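Local coordinates for protein 4-amino-4-deoxy-L-arabinose transferase or related glycosyltransferases of PMT family (Cupriavidus metallidurans, PDB 5EZM) that probably transfers 4-amino-4-deoxy-L-arabinose from a lipid carrier to lipid A, as a zinc-containing membrane glycosyltransferase with the GT-C fold, at residues A[392-397]-A[405-410]; A[82-87]-A[515-520]; A[468-473]-A[491-496]; A[44-49]-A[114-119]. All coordinates share one frame; numbering follows the deposited sequence.

Contact 1. Residues A[392-397]-A[405-410]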
loop_
_atom_site.group_PDB
_atom_site.type_symbol
_atom_site.label_atom_id
_atom_site.label_comp_id
_atom_site.label_asym_id
_atom_site.label_seq_id
_atom_site.Cartn_x
_atom_site.Cartn_y
_atom_site.Cartn_z
ATOM N N VAL A 392 -2.895 -5.774 -25.703
ATOM C CA VAL A 392 -2.766 -4.321 -25.786
ATOM C C VAL A 392 -1.514 -3.852 -25.056
ATOM O O VAL A 392 -0.780 -2.985 -25.547
ATOM C CB VAL A 392 -4.034 -3.640 -25.237
ATOM C CG1 VAL A 392 -3.757 -2.186 -24.879
ATOM C CG2 VAL A 392 -5.163 -3.734 -26.250
ATOM N N VAL A 393 -1.241 -4.421 -23.878
ATOM C CA VAL A 393 -0.079 -3.988 -23.114
ATOM C C VAL A 393 1.223 -4.428 -23.772
ATOM O O VAL A 393 2.281 -3.851 -23.488
ATOM C CB VAL A 393 -0.163 -4.494 -21.661
ATOM C CG1 VAL A 393 -1.533 -4.189 -21.073
ATOM C CG2 VAL A 393 0.132 -5.973 -21.591
ATOM N N ALA A 394 1.178 -5.428 -24.658
ATOM C CA ALA A 394 2.365 -5.808 -25.416
ATOM C C ALA A 394 2.807 -4.715 -26.376
ATOM O O ALA A 394 3.938 -4.763 -26.873
ATOM C CB ALA A 394 2.110 -7.100 -26.192
ATOM N N THR A 395 1.938 -3.742 -26.655
ATOM C CA THR A 395 2.253 -2.609 -27.514
ATOM C C THR A 395 2.570 -1.352 -26.711
ATOM O O THR A 395 2.378 -0.234 -27.203
ATOM C CB THR A 395 1.097 -2.342 -28.478
ATOM O OG1 THR A 395 -0.023 -1.825 -27.750
ATOM C CG2 THR A 395 0.683 -3.627 -29.181
ATOM N N LEU A 396 3.053 -1.512 -25.482
ATOM C CA LEU A 396 3.301 -0.398 -24.583
ATOM C C LEU A 396 4.789 -0.243 -24.300
ATOM O O LEU A 396 5.553 -1.213 -24.334
ATOM C CB LEU A 396 2.552 -0.580 -23.257
ATOM C CG LEU A 396 1.039 -0.368 -23.264
ATOM C CD1 LEU A 396 0.474 -0.579 -21.869
ATOM C CD2 LEU A 396 0.694 1.021 -23.783
ATOM N N ASN A 397 5.187 0.998 -24.027
ATOM C CA ASN A 397 6.517 1.303 -23.506
ATOM C C ASN A 397 6.403 2.614 -22.740
ATOM O O ASN A 397 6.157 3.666 -23.338
ATOM C CB ASN A 397 7.559 1.387 -24.623
ATOM C CG ASN A 397 7.172 2.363 -25.720
ATOM O OD1 ASN A 397 7.595 3.520 -25.714
ATOM N ND2 ASN A 397 6.372 1.898 -26.673
ATOM N N PHE A 405 9.896 -5.650 -22.371
ATOM C CA PHE A 405 9.427 -6.011 -21.037
ATOM C C PHE A 405 7.907 -6.035 -20.968
ATOM O O PHE A 405 7.327 -6.874 -20.267
ATOM C CB PHE A 405 9.989 -5.041 -19.998
ATOM C CG PHE A 405 11.486 -4.946 -20.002
ATOM C CD1 PHE A 405 12.253 -5.842 -19.279
ATOM C CD2 PHE A 405 12.130 -3.953 -20.723
ATOM C CE1 PHE A 405 13.633 -5.753 -19.276
ATOM C CE2 PHE A 405 13.511 -3.859 -20.726
ATOM C CZ PHE A 405 14.263 -4.760 -20.002
ATOM N N TYR A 406 7.244 -5.137 -21.696
ATOM C CA TYR A 406 5.788 -5.145 -21.722
ATOM C C TYR A 406 5.244 -6.280 -22.579
ATOM O O TYR A 406 4.159 -6.802 -22.291
ATOM C CB TYR A 406 5.271 -3.791 -22.206
ATOM C CG TYR A 406 5.515 -2.690 -21.199
ATOM C CD1 TYR A 406 4.621 -2.461 -20.164
ATOM C CD2 TYR A 406 6.650 -1.896 -21.271
ATOM C CE1 TYR A 406 4.843 -1.463 -19.236
ATOM C CE2 TYR A 406 6.882 -0.894 -20.346
ATOM C CZ TYR A 406 5.975 -0.682 -19.332
ATOM O OH TYR A 406 6.197 0.313 -18.409
ATOM N N ARG A 407 5.977 -6.683 -23.619
ATOM C CA ARG A 407 5.609 -7.895 -24.342
ATOM C C ARG A 407 5.646 -9.104 -23.418
ATOM O O ARG A 407 4.772 -9.974 -23.484
ATOM C CB ARG A 407 6.536 -8.105 -25.539
ATOM C CG ARG A 407 6.384 -7.068 -26.638
ATOM C CD ARG A 407 7.166 -7.462 -27.884
ATOM N NE ARG A 407 6.798 -8.794 -28.355
ATOM C CZ ARG A 407 5.703 -9.063 -29.062
ATOM N NH1 ARG A 407 4.857 -8.092 -29.382
ATOM N NH2 ARG A 407 5.453 -10.307 -29.446
ATOM N N ALA A 408 6.651 -9.171 -22.540
ATOM C CA ALA A 408 6.692 -10.232 -21.541
ATOM C C ALA A 408 5.624 -10.057 -20.465
ATOM O O ALA A 408 5.234 -11.042 -19.831
ATOM C CB ALA A 408 8.076 -10.294 -20.895
ATOM N N TYR A 409 5.151 -8.832 -20.234
ATOM C CA TYR A 409 4.065 -8.641 -19.280
ATOM C C TYR A 409 2.734 -9.115 -19.856
ATOM O O TYR A 409 1.881 -9.627 -19.117
ATOM C CB TYR A 409 3.993 -7.167 -18.874
ATOM C CG TYR A 409 3.182 -6.876 -17.628
ATOM C CD1 TYR A 409 2.728 -7.901 -16.808
ATOM C CD2 TYR A 409 2.869 -5.569 -17.275
ATOM C CE1 TYR A 409 1.985 -7.634 -15.675
ATOM C CE2 TYR A 409 2.127 -5.292 -16.144
ATOM C CZ TYR A 409 1.688 -6.328 -15.346
ATOM O OH TYR A 409 0.949 -6.063 -14.215
ATOM N N ALA A 410 2.553 -8.977 -21.173
ATOM C CA ALA A 410 1.270 -9.305 -21.790
ATOM C C ALA A 410 0.916 -10.775 -21.613
ATOM O O ALA A 410 -0.239 -11.111 -21.328
ATOM C CB ALA A 410 1.291 -8.936 -23.272
#

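Contact 2. Residues A[82-87]-A[515-520]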
loop_
_atom_site.group_PDB
_atom_site.type_symbol
_atom_site.label_atom_id
_atom_site.label_comp_id
_atom_site.label_asym_id
_atom_site.label_seq_id
_atom_site.Cartn_x
_atom_site.Cartn_y
_atom_site.Cartn_z
ATOM N N ALA A 82 19.812 9.547 4.699
ATOM C CA ALA A 82 20.541 10.292 5.718
ATOM C C ALA A 82 19.925 11.664 5.963
ATOM O O ALA A 82 20.416 12.422 6.805
ATOM C CB ALA A 82 22.021 10.428 5.343
ATOM N N LEU A 83 18.842 11.989 5.263
ATOM C CA LEU A 83 18.210 13.294 5.375
ATOM C C LEU A 83 16.854 13.181 6.057
ATOM O O LEU A 83 16.122 12.205 5.863
ATOM C CB LEU A 83 18.036 13.943 4.001
ATOM C CG LEU A 83 19.316 14.191 3.211
ATOM C CD1 LEU A 83 18.958 14.725 1.839
ATOM C CD2 LEU A 83 20.219 15.157 3.958
ATOM N N LYS A 84 16.528 14.198 6.855
ATOM C CA LYS A 84 15.262 14.220 7.578
ATOM C C LYS A 84 14.093 14.112 6.611
ATOM O O LYS A 84 14.032 14.823 5.603
ATOM C CB LYS A 84 15.141 15.501 8.403
ATOM C CG LYS A 84 16.135 15.614 9.544
ATOM C CD LYS A 84 15.909 16.890 10.332
ATOM C CE LYS A 84 16.825 16.962 11.538
ATOM N NZ LYS A 84 16.478 18.104 12.435
ATOM N N TYR A 85 13.169 13.206 6.921
ATOM C CA TYR A 85 11.970 12.973 6.119
ATOM C C TYR A 85 10.780 13.101 7.063
ATOM O O TYR A 85 10.481 12.175 7.821
ATOM C CB TYR A 85 12.018 11.605 5.449
ATOM C CG TYR A 85 10.920 11.363 4.440
ATOM C CD1 TYR A 85 10.926 12.011 3.211
ATOM C CD2 TYR A 85 9.884 10.478 4.709
ATOM C CE1 TYR A 85 9.925 11.789 2.279
ATOM C CE2 TYR A 85 8.879 10.250 3.783
ATOM C CZ TYR A 85 8.905 10.908 2.570
ATOM O OH TYR A 85 7.909 10.687 1.643
ATOM N N PHE A 86 10.113 14.254 7.025
ATOM C CA PHE A 86 8.996 14.550 7.912
ATOM C C PHE A 86 7.663 14.587 7.168
ATOM O O PHE A 86 6.738 15.290 7.583
ATOM C CB PHE A 86 9.228 15.873 8.639
ATOM C CG PHE A 86 10.389 15.849 9.590
ATOM C CD1 PHE A 86 10.854 14.651 10.111
ATOM C CD2 PHE A 86 11.014 17.029 9.970
ATOM C CE1 PHE A 86 11.927 14.628 10.994
ATOM C CE2 PHE A 86 12.084 17.016 10.854
ATOM C CZ PHE A 86 12.543 15.813 11.365
ATOM N N GLU A 87 7.545 13.839 6.070
ATOM C CA GLU A 87 6.303 13.825 5.310
ATOM C C GLU A 87 5.336 12.734 5.762
ATOM O O GLU A 87 4.173 12.757 5.345
ATOM C CB GLU A 87 6.592 13.681 3.798
ATOM C CG GLU A 87 7.726 14.583 3.262
ATOM C CD GLU A 87 7.288 15.661 2.243
ATOM O OE1 GLU A 87 6.094 15.759 1.890
ATOM O OE2 GLU A 87 8.159 16.432 1.783
ATOM N N THR A 515 17.912 21.222 3.291
ATOM C CA THR A 515 18.094 22.613 3.681
ATOM C C THR A 515 18.314 22.797 5.176
ATOM O O THR A 515 19.017 23.732 5.574
ATOM C CB THR A 515 16.886 23.442 3.232
ATOM O OG1 THR A 515 16.558 23.095 1.881
ATOM C CG2 THR A 515 17.199 24.926 3.293
ATOM N N VAL A 516 17.746 21.926 6.013
ATOM C CA VAL A 516 17.940 22.051 7.454
ATOM C C VAL A 516 19.258 21.439 7.910
ATOM O O VAL A 516 19.736 21.765 9.004
ATOM C CB VAL A 516 16.774 21.411 8.224
ATOM C CG1 VAL A 516 15.487 22.179 7.964
ATOM C CG2 VAL A 516 16.619 19.955 7.831
ATOM N N GLU A 517 19.856 20.562 7.110
ATOM C CA GLU A 517 21.173 19.989 7.390
ATOM C C GLU A 517 22.018 20.082 6.125
ATOM O O GLU A 517 22.313 19.068 5.480
ATOM C CB GLU A 517 21.055 18.545 7.880
ATOM C CG GLU A 517 20.503 18.411 9.299
ATOM C CD GLU A 517 20.374 16.965 9.759
ATOM O OE1 GLU A 517 20.158 16.077 8.907
ATOM O OE2 GLU A 517 20.490 16.717 10.978
ATOM N N PRO A 518 22.434 21.295 5.745
ATOM C CA PRO A 518 23.125 21.470 4.458
ATOM C C PRO A 518 24.522 20.871 4.410
ATOM O O PRO A 518 25.082 20.753 3.313
ATOM C CB PRO A 518 23.173 22.993 4.295
ATOM C CG PRO A 518 23.162 23.510 5.693
ATOM C CD PRO A 518 22.295 22.566 6.475
ATOM N N GLN A 519 25.103 20.492 5.547
ATOM C CA GLN A 519 26.423 19.875 5.559
ATOM C C GLN A 519 26.404 18.420 5.107
ATOM O O GLN A 519 27.461 17.780 5.091
ATOM C CB GLN A 519 27.039 19.973 6.958
ATOM C CG GLN A 519 27.378 21.396 7.380
ATOM C CD GLN A 519 28.125 21.455 8.699
ATOM O OE1 GLN A 519 28.285 20.444 9.382
ATOM N NE2 GLN A 519 28.586 22.646 9.063
ATOM N N ARG A 520 25.239 17.889 4.738
ATOM C CA ARG A 520 25.103 16.512 4.286
ATOM C C ARG A 520 24.718 16.420 2.815
ATOM O O ARG A 520 24.383 15.329 2.336
ATOM C CB ARG A 520 24.063 15.783 5.140
ATOM C CG ARG A 520 24.162 16.079 6.628
ATOM C CD ARG A 520 22.970 15.510 7.381
ATOM N NE ARG A 520 22.987 14.052 7.429
ATOM C CZ ARG A 520 23.320 13.345 8.505
ATOM N NH1 ARG A 520 23.656 13.967 9.628
ATOM N NH2 ARG A 520 23.309 12.020 8.462
HETATM O O HOH W 1 17.954 16.409 7.069
#

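Contact 3. Residues A[468-473]-A[491-496]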
loop_
_atom_site.group_PDB
_atom_site.type_symbol
_atom_site.label_atom_id
_atom_site.label_comp_id
_atom_site.label_asym_id
_atom_site.label_seq_id
_atom_site.Cartn_x
_atom_site.Cartn_y
_atom_site.Cartn_z
ATOM N N ASP A 468 19.667 -5.293 -10.755
ATOM C CA ASP A 468 20.562 -6.054 -11.623
ATOM C C ASP A 468 21.961 -5.443 -11.647
ATOM O O ASP A 468 22.962 -6.160 -11.536
ATOM C CB ASP A 468 19.984 -6.136 -13.038
ATOM C CG ASP A 468 18.809 -7.096 -13.140
ATOM O OD1 ASP A 468 18.738 -8.052 -12.336
ATOM O OD2 ASP A 468 17.958 -6.899 -14.035
ATOM N N ILE A 469 22.054 -4.117 -11.791
ATOM C CA ILE A 469 23.358 -3.462 -11.829
ATOM C C ILE A 469 23.900 -3.165 -10.439
ATOM O O ILE A 469 24.997 -2.605 -10.319
ATOM C CB ILE A 469 23.309 -2.154 -12.645
ATOM C CG1 ILE A 469 22.649 -1.038 -11.836
ATOM C CG2 ILE A 469 22.579 -2.385 -13.958
ATOM C CD1 ILE A 469 22.648 0.299 -12.541
ATOM N N ALA A 470 23.172 -3.526 -9.383
ATOM C CA ALA A 470 23.692 -3.311 -8.034
ATOM C C ALA A 470 24.956 -4.122 -7.754
ATOM O O ALA A 470 25.912 -3.552 -7.200
ATOM C CB ALA A 470 22.596 -3.589 -6.998
ATOM N N PRO A 471 25.053 -5.416 -8.100
ATOM C CA PRO A 471 26.317 -6.129 -7.825
ATOM C C PRO A 471 27.534 -5.532 -8.518
ATOM O O PRO A 471 28.611 -5.480 -7.912
ATOM C CB PRO A 471 26.026 -7.555 -8.314
ATOM C CG PRO A 471 24.564 -7.700 -8.188
ATOM C CD PRO A 471 24.007 -6.352 -8.553
ATOM N N GLN A 472 27.401 -5.095 -9.774
ATOM C CA GLN A 472 28.522 -4.447 -10.455
ATOM C C GLN A 472 29.003 -3.221 -9.687
ATOM O O GLN A 472 30.211 -3.011 -9.529
ATOM C CB GLN A 472 28.120 -4.059 -11.879
ATOM C CG GLN A 472 27.885 -5.236 -12.810
ATOM C CD GLN A 472 29.179 -5.904 -13.244
ATOM O OE1 GLN A 472 30.257 -5.315 -13.147
ATOM N NE2 GLN A 472 29.076 -7.140 -13.728
ATOM N N ILE A 473 28.068 -2.405 -9.194
ATOM C CA ILE A 473 28.429 -1.191 -8.470
ATOM C C ILE A 473 29.041 -1.531 -7.119
ATOM O O ILE A 473 30.019 -0.908 -6.690
ATOM C CB ILE A 473 27.195 -0.284 -8.317
ATOM C CG1 ILE A 473 26.628 0.071 -9.690
ATOM C CG2 ILE A 473 27.542 0.978 -7.538
ATOM C CD1 ILE A 473 25.320 0.804 -9.627
ATOM N N HIS A 491 14.946 5.712 -5.855
ATOM C CA HIS A 491 14.225 5.179 -4.709
ATOM C C HIS A 491 14.522 3.713 -4.424
ATOM O O HIS A 491 14.200 3.238 -3.330
ATOM C CB HIS A 491 12.719 5.352 -4.907
ATOM C CG HIS A 491 12.263 6.777 -4.875
ATOM N ND1 HIS A 491 12.130 7.489 -3.702
ATOM C CD2 HIS A 491 11.897 7.618 -5.870
ATOM C CE1 HIS A 491 11.702 8.709 -3.976
ATOM N NE2 HIS A 491 11.551 8.812 -5.285
ATOM N N THR A 492 15.119 2.986 -5.363
ATOM C CA THR A 492 15.337 1.556 -5.189
ATOM C C THR A 492 16.802 1.159 -5.157
ATOM O O THR A 492 17.167 0.244 -4.413
ATOM C CB THR A 492 14.633 0.777 -6.303
ATOM O OG1 THR A 492 15.105 1.233 -7.576
ATOM C CG2 THR A 492 13.129 0.980 -6.221
ATOM N N LEU A 493 17.654 1.812 -5.947
ATOM C CA LEU A 493 19.058 1.412 -6.006
ATOM C C LEU A 493 19.800 1.604 -4.685
ATOM O O LEU A 493 20.574 0.702 -4.315
ATOM C CB LEU A 493 19.770 2.161 -7.140
ATOM C CG LEU A 493 21.237 1.779 -7.363
ATOM C CD1 LEU A 493 21.347 0.330 -7.798
ATOM C CD2 LEU A 493 21.881 2.692 -8.386
ATOM N N PRO A 494 19.639 2.710 -3.945
ATOM C CA PRO A 494 20.335 2.799 -2.648
ATOM C C PRO A 494 19.965 1.682 -1.688
ATOM O O PRO A 494 20.834 1.212 -0.942
ATOM C CB PRO A 494 19.924 4.181 -2.116
ATOM C CG PRO A 494 18.802 4.631 -2.974
ATOM C CD PRO A 494 18.996 3.986 -4.298
ATOM N N PHE A 495 18.707 1.229 -1.689
ATOM C CA PHE A 495 18.333 0.101 -0.842
ATOM C C PHE A 495 19.116 -1.146 -1.221
ATOM O O PHE A 495 19.677 -1.826 -0.355
ATOM C CB PHE A 495 16.831 -0.173 -0.939
ATOM C CG PHE A 495 16.389 -1.409 -0.189
ATOM C CD1 PHE A 495 16.124 -1.354 1.173
ATOM C CD2 PHE A 495 16.238 -2.622 -0.843
ATOM C CE1 PHE A 495 15.714 -2.490 1.864
ATOM C CE2 PHE A 495 15.828 -3.762 -0.159
ATOM C CZ PHE A 495 15.566 -3.696 1.195
ATOM N N TYR A 496 19.158 -1.465 -2.517
ATOM C CA TYR A 496 19.866 -2.666 -2.950
ATOM C C TYR A 496 21.367 -2.549 -2.724
ATOM O O TYR A 496 22.045 -3.570 -2.558
ATOM C CB TYR A 496 19.559 -2.962 -4.415
ATOM C CG TYR A 496 18.200 -3.585 -4.599
ATOM C CD1 TYR A 496 17.985 -4.920 -4.287
ATOM C CD2 TYR A 496 17.126 -2.838 -5.071
ATOM C CE1 TYR A 496 16.741 -5.498 -4.442
ATOM C CE2 TYR A 496 15.873 -3.411 -5.231
ATOM C CZ TYR A 496 15.691 -4.741 -4.913
ATOM O OH TYR A 496 14.456 -5.320 -5.066
#

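Contact 4. Residues A[44-49]-A[114-119]. With MPG ([(Z)-octadec-9-enyl] (2R)-2,3-bis(oxidanyl)propanoate), chain B.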
loop_
_atom_site.group_PDB
_atom_site.type_symbol
_atom_site.label_atom_id
_atom_site.label_comp_id
_atom_site.label_asym_id
_atom_site.label_seq_id
_atom_site.Cartn_x
_atom_site.Cartn_y
_atom_site.Cartn_z
ATOM N N VAL A 44 0.151 -18.700 -0.671
ATOM C CA VAL A 44 0.238 -17.783 -1.802
ATOM C C VAL A 44 0.394 -16.358 -1.296
ATOM O O VAL A 44 1.080 -15.537 -1.920
ATOM C CB VAL A 44 -0.987 -17.941 -2.724
ATOM C CG1 VAL A 44 -1.033 -16.834 -3.776
ATOM C CG2 VAL A 44 -0.959 -19.302 -3.401
ATOM N N TRP A 45 -0.198 -16.057 -0.139
ATOM C CA TRP A 45 -0.159 -14.702 0.400
ATOM C C TRP A 45 1.267 -14.261 0.700
ATOM O O TRP A 45 1.647 -13.121 0.403
ATOM C CB TRP A 45 -1.024 -14.632 1.656
ATOM C CG TRP A 45 -1.232 -13.254 2.195
ATOM C CD1 TRP A 45 -0.469 -12.613 3.127
ATOM C CD2 TRP A 45 -2.289 -12.351 1.849
ATOM N NE1 TRP A 45 -0.982 -11.364 3.376
ATOM C CE2 TRP A 45 -2.098 -11.179 2.604
ATOM C CE3 TRP A 45 -3.375 -12.419 0.972
ATOM C CZ2 TRP A 45 -2.954 -10.085 2.508
ATOM C CZ3 TRP A 45 -4.222 -11.332 0.878
ATOM C CH2 TRP A 45 -4.008 -10.181 1.642
ATOM N N PHE A 46 2.077 -15.147 1.274
ATOM C CA PHE A 46 3.421 -14.777 1.706
ATOM C C PHE A 46 4.494 -15.061 0.663
ATOM O O PHE A 46 5.392 -14.231 0.475
ATOM C CB PHE A 46 3.766 -15.482 3.022
ATOM C CG PHE A 46 3.021 -14.925 4.200
ATOM C CD1 PHE A 46 3.472 -13.781 4.842
ATOM C CD2 PHE A 46 1.855 -15.523 4.647
ATOM C CE1 PHE A 46 2.783 -13.253 5.915
ATOM C CE2 PHE A 46 1.161 -14.998 5.724
ATOM C CZ PHE A 46 1.627 -13.862 6.358
ATOM N N VAL A 47 4.421 -16.203 -0.026
ATOM C CA VAL A 47 5.406 -16.508 -1.064
ATOM C C VAL A 47 5.427 -15.403 -2.116
ATOM O O VAL A 47 6.494 -14.899 -2.492
ATOM C CB VAL A 47 5.122 -17.885 -1.689
ATOM C CG1 VAL A 47 5.938 -18.070 -2.965
ATOM C CG2 VAL A 47 5.427 -18.989 -0.689
ATOM N N SER A 48 4.245 -14.986 -2.580
ATOM C CA SER A 48 4.158 -13.926 -3.580
ATOM C C SER A 48 4.795 -12.623 -3.113
ATOM O O SER A 48 5.088 -11.757 -3.947
ATOM C CB SER A 48 2.698 -13.683 -3.961
ATOM O OG SER A 48 1.908 -13.435 -2.813
ATOM N N LEU A 49 5.017 -12.460 -1.806
ATOM C CA LEU A 49 5.698 -11.265 -1.326
ATOM C C LEU A 49 7.129 -11.182 -1.843
ATOM O O LEU A 49 7.625 -10.084 -2.118
ATOM C CB LEU A 49 5.700 -11.234 0.201
ATOM C CG LEU A 49 4.381 -10.947 0.914
ATOM C CD1 LEU A 49 4.592 -10.993 2.417
ATOM C CD2 LEU A 49 3.826 -9.600 0.486
ATOM N N VAL A 114 2.448 -4.394 5.101
ATOM C CA VAL A 114 1.228 -4.310 4.306
ATOM C C VAL A 114 0.544 -5.668 4.208
ATOM O O VAL A 114 -0.691 -5.742 4.165
ATOM C CB VAL A 114 1.530 -3.713 2.918
ATOM C CG1 VAL A 114 2.010 -2.284 3.065
ATOM C CG2 VAL A 114 2.563 -4.539 2.183
ATOM N N ALA A 115 1.312 -6.760 4.182
ATOM C CA ALA A 115 0.694 -8.083 4.132
ATOM C C ALA A 115 -0.055 -8.376 5.423
ATOM O O ALA A 115 -1.214 -8.817 5.399
ATOM C CB ALA A 115 1.752 -9.154 3.867
ATOM N N LEU A 116 0.592 -8.122 6.566
ATOM C CA LEU A 116 -0.091 -8.302 7.840
ATOM C C LEU A 116 -1.279 -7.357 7.969
ATOM O O LEU A 116 -2.298 -7.723 8.565
ATOM C CB LEU A 116 0.885 -8.103 9.000
ATOM C CG LEU A 116 2.070 -9.072 9.044
ATOM C CD1 LEU A 116 2.928 -8.802 10.269
ATOM C CD2 LEU A 116 1.598 -10.517 9.025
ATOM N N SER A 117 -1.176 -6.147 7.411
ATOM C CA SER A 117 -2.323 -5.248 7.417
ATOM C C SER A 117 -3.479 -5.832 6.621
ATOM O O SER A 117 -4.638 -5.745 7.044
ATOM C CB SER A 117 -1.930 -3.881 6.862
ATOM O OG SER A 117 -1.076 -3.201 7.761
ATOM N N GLY A 118 -3.187 -6.432 5.466
ATOM C CA GLY A 118 -4.245 -7.045 4.678
ATOM C C GLY A 118 -4.928 -8.178 5.417
ATOM O O GLY A 118 -6.161 -8.225 5.514
ATOM N N LEU A 119 -4.130 -9.105 5.962
ATOM C CA LEU A 119 -4.708 -10.181 6.762
ATOM C C LEU A 119 -5.527 -9.627 7.919
ATOM O O LEU A 119 -6.601 -10.149 8.238
ATOM C CB LEU A 119 -3.608 -11.102 7.285
ATOM C CG LEU A 119 -2.823 -11.887 6.237
ATOM C CD1 LEU A 119 -1.773 -12.761 6.910
ATOM C CD2 LEU A 119 -3.770 -12.723 5.391
HETATM C C2 MPG B . 9.646 -16.801 -0.606
HETATM C C3 MPG B . 9.763 -16.613 0.902
HETATM C C4 MPG B . 8.463 -16.149 1.540
HETATM C C5 MPG B . 8.661 -15.804 3.024
HETATM C C6 MPG B . 7.350 -15.781 3.827
HETATM C C7 MPG B . 7.604 -15.535 5.328
HETATM C C8 MPG B . 6.300 -15.486 6.158
HETATM C C9 MPG B . 6.517 -14.869 7.561
HETATM C C10 MPG B . 5.177 -14.564 8.285
HETATM C C11 MPG B . 5.365 -13.674 9.533
HETATM C C12 MPG B . 4.049 -13.520 10.370
HETATM C C1 MPG B . 10.989 -17.142 -1.259
#

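Contact 1. Residues A[392-397]-A[405-410]
Past the end of helix 369-389 the chain turns back onto helix 403-430, and residues 392-397 and 405-410 bury 353 Å² between them with no hydrogen bond running across. The tight part is built from small side chains: CA of Ala394 lies only 4.0 Å from CA of Arg407, and Ala394 CB meets Ala410 CB at 3.5 Å. Beside them CG2 of Val393, set between its own backbone N and carbonyl carbon, lies 3.6 Å from Ala410 CB. Tyr406 CB lies 3.3 Å from Val393 O; CG anti to the carbonyl carbon (chi1 -69°) then lays the ring obliquely along Leu396 and Asn397, with CD2 3.3 Å from Leu396 O. Its hydroxyl is hydrogen-bonded to Ala398 O. An alanine here would probably loosen the turn, since the ring packing against 396-397 and the hydroxyl bond would both go. The looser side is formed by the exposed Leu396 and Asn397, with Leu396 CB 4.2 Å from Tyr406 CD1, and by the outer end of Arg407, whose chain leaves from a near point at CG, 3.4 Å from Ala394 O. Asn403 ND2 serves the carbonyls of both Ala394 and Leu396. Van der Waals packing, not hydrogen bonding, joins the two segments directly, while polar atoms of the turn are held by the connecting loop and the helix start.

Contact 2. Residues A[82-87]-A[515-520]
A single water makes the clear hydrogen-bonded link between residues 82-87 and 515-520. It accepts from the backbone N of Lys84 at 2.6 Å and donates to Glu517 OE1 at 2.9 Å, tying strand 83-84 to the first residue that leaves helix 511-516. Charges form a second, looser group. Lys84 runs out fully extended and crosses Glu517 at about a right angle, leaving NZ 4.5 Å from OE2, too far for a salt bridge; NZ is instead paired with Glu260. Glu517 OE1 has its salt-bridge partner in Arg79, which also hydrogen-bonds to Ala82 O. Arg520, bent at chi3, brings NE to 3.8 Å from Glu517 OE1, a long pairing in which no N-H is aimed at the oxygen, so only the charges attract. The methyl of Ala82 touches the guanidinium edge in plane, CB 3.7 Å from Arg520 NH2. Apolar touches complete the contact: Lys84 CD meets Val516 CG2 at 4.0 Å, and Leu83 CD2 lies 4.1 Å from Arg520 CB as the two chains run past one another antiparallel. Farther along 82-87, Glu87 binds zinc through OE2 together with His268 and His270, and Lys84 CB lies over one face of the Phe86 ring. A bridging water and a spread of charges help fasten the C-terminal part to the chain leading into the zinc site, and Glu517 would probably be kept ionised by the cations around it.

Contact 3. Residues A[468-473]-A[491-496]
Four methyl or methylene contacts, all between aliphatic carbons, make up the first shell of this buried meeting of two short helices, 470-474 and 493-497. Leu493 is the centre: chi1 -177°, with CG anti to the backbone N, and chi2 64° together spread CD1 to 4.2 Å from Ala470 CB and CD2 to 4.1 Å from Ile473 CD1, leucine and isoleucine meeting tip to tip. Ala470 CB also lies 4.0 Å from Tyr496 CB, and CG1 of Ile469 closes the group at 4.5 Å from Leu493 CD1. Tyr496 gives only its stem; the ring leads away, one face centred over Phe495 CD2, and its hydroxyl is hydrogen-bonded to Glu107 and to Leu54 N. Farther out, Asp490 OD2 accepts from the N of Thr492 and of Leu493 at the start of helix 493-497. The same side chains also reach the sheet: Leu493 touches Val541 of strand 539-542, Ile473 touches Ala560 of strand 557-561. The arrangement is that of an alpha/beta layer, with short helices packed through aliphatic side chains onto the mixed sheet of the C-terminal domain.

Contact 4. Residues A[44-49]-A[114-119]
Ala115 O is gripped twice: by Leu119 N, the regular helix bond at 3.0 Å, and by Trp45 NE1 at 3.3 Å from the facing helix. The second has an N-H...O angle of 142°, its donor above the carbonyl plane but the oxygen in the indole plane. Trp45, with CG anti to its backbone N, takes Leu119 CD2 over its five-membered ring, a CH-pi contact 3.7 Å from the centroid. CZ2 comes edge-on to 4.0 Å from Gly118 CA, where a side chain would run into it. With a leucine in place of Trp45 the N-H and the flat face are gone, which would probably loosen helix 31-47 on helix 112-133. Phe46 CZ meets Leu119 CD1 at 3.6 Å, its ring face lies over Trp45 CD1, and its CD1 touches C8 of a bound MPG at 3.6 Å. Leu49 CD1 packs 3.7 Å from Ala115 CB. Helix 435-456 contacts Trp45 through Tyr447, His156 meets the indole edge-to-face, and helix 160-178 lies against Val114 and Ser117.

Contacts 3 and 4 are buried, contact 1 is partly buried and contact 2 lies at the surface, and chemistry follows place. Both buried contacts rest on apolar packing, but contact 4, among transmembrane helices, adds an indole bond to a carbonyl and borders lipid, whereas contact 3 is wholly aliphatic and backs onto the mixed sheet. Contact 1 joins successive elements across a short loop; contact 2 spans 427 intervening residues and relies on water and charge. Contact 3 lies within the C-terminal domain, while contact 2 ties that domain, through 515-520, to residues 82-87. None of the four touches another: the nearest atoms of contacts 1 and 3, as of contacts 2 and 3, stay about 7 Å apart.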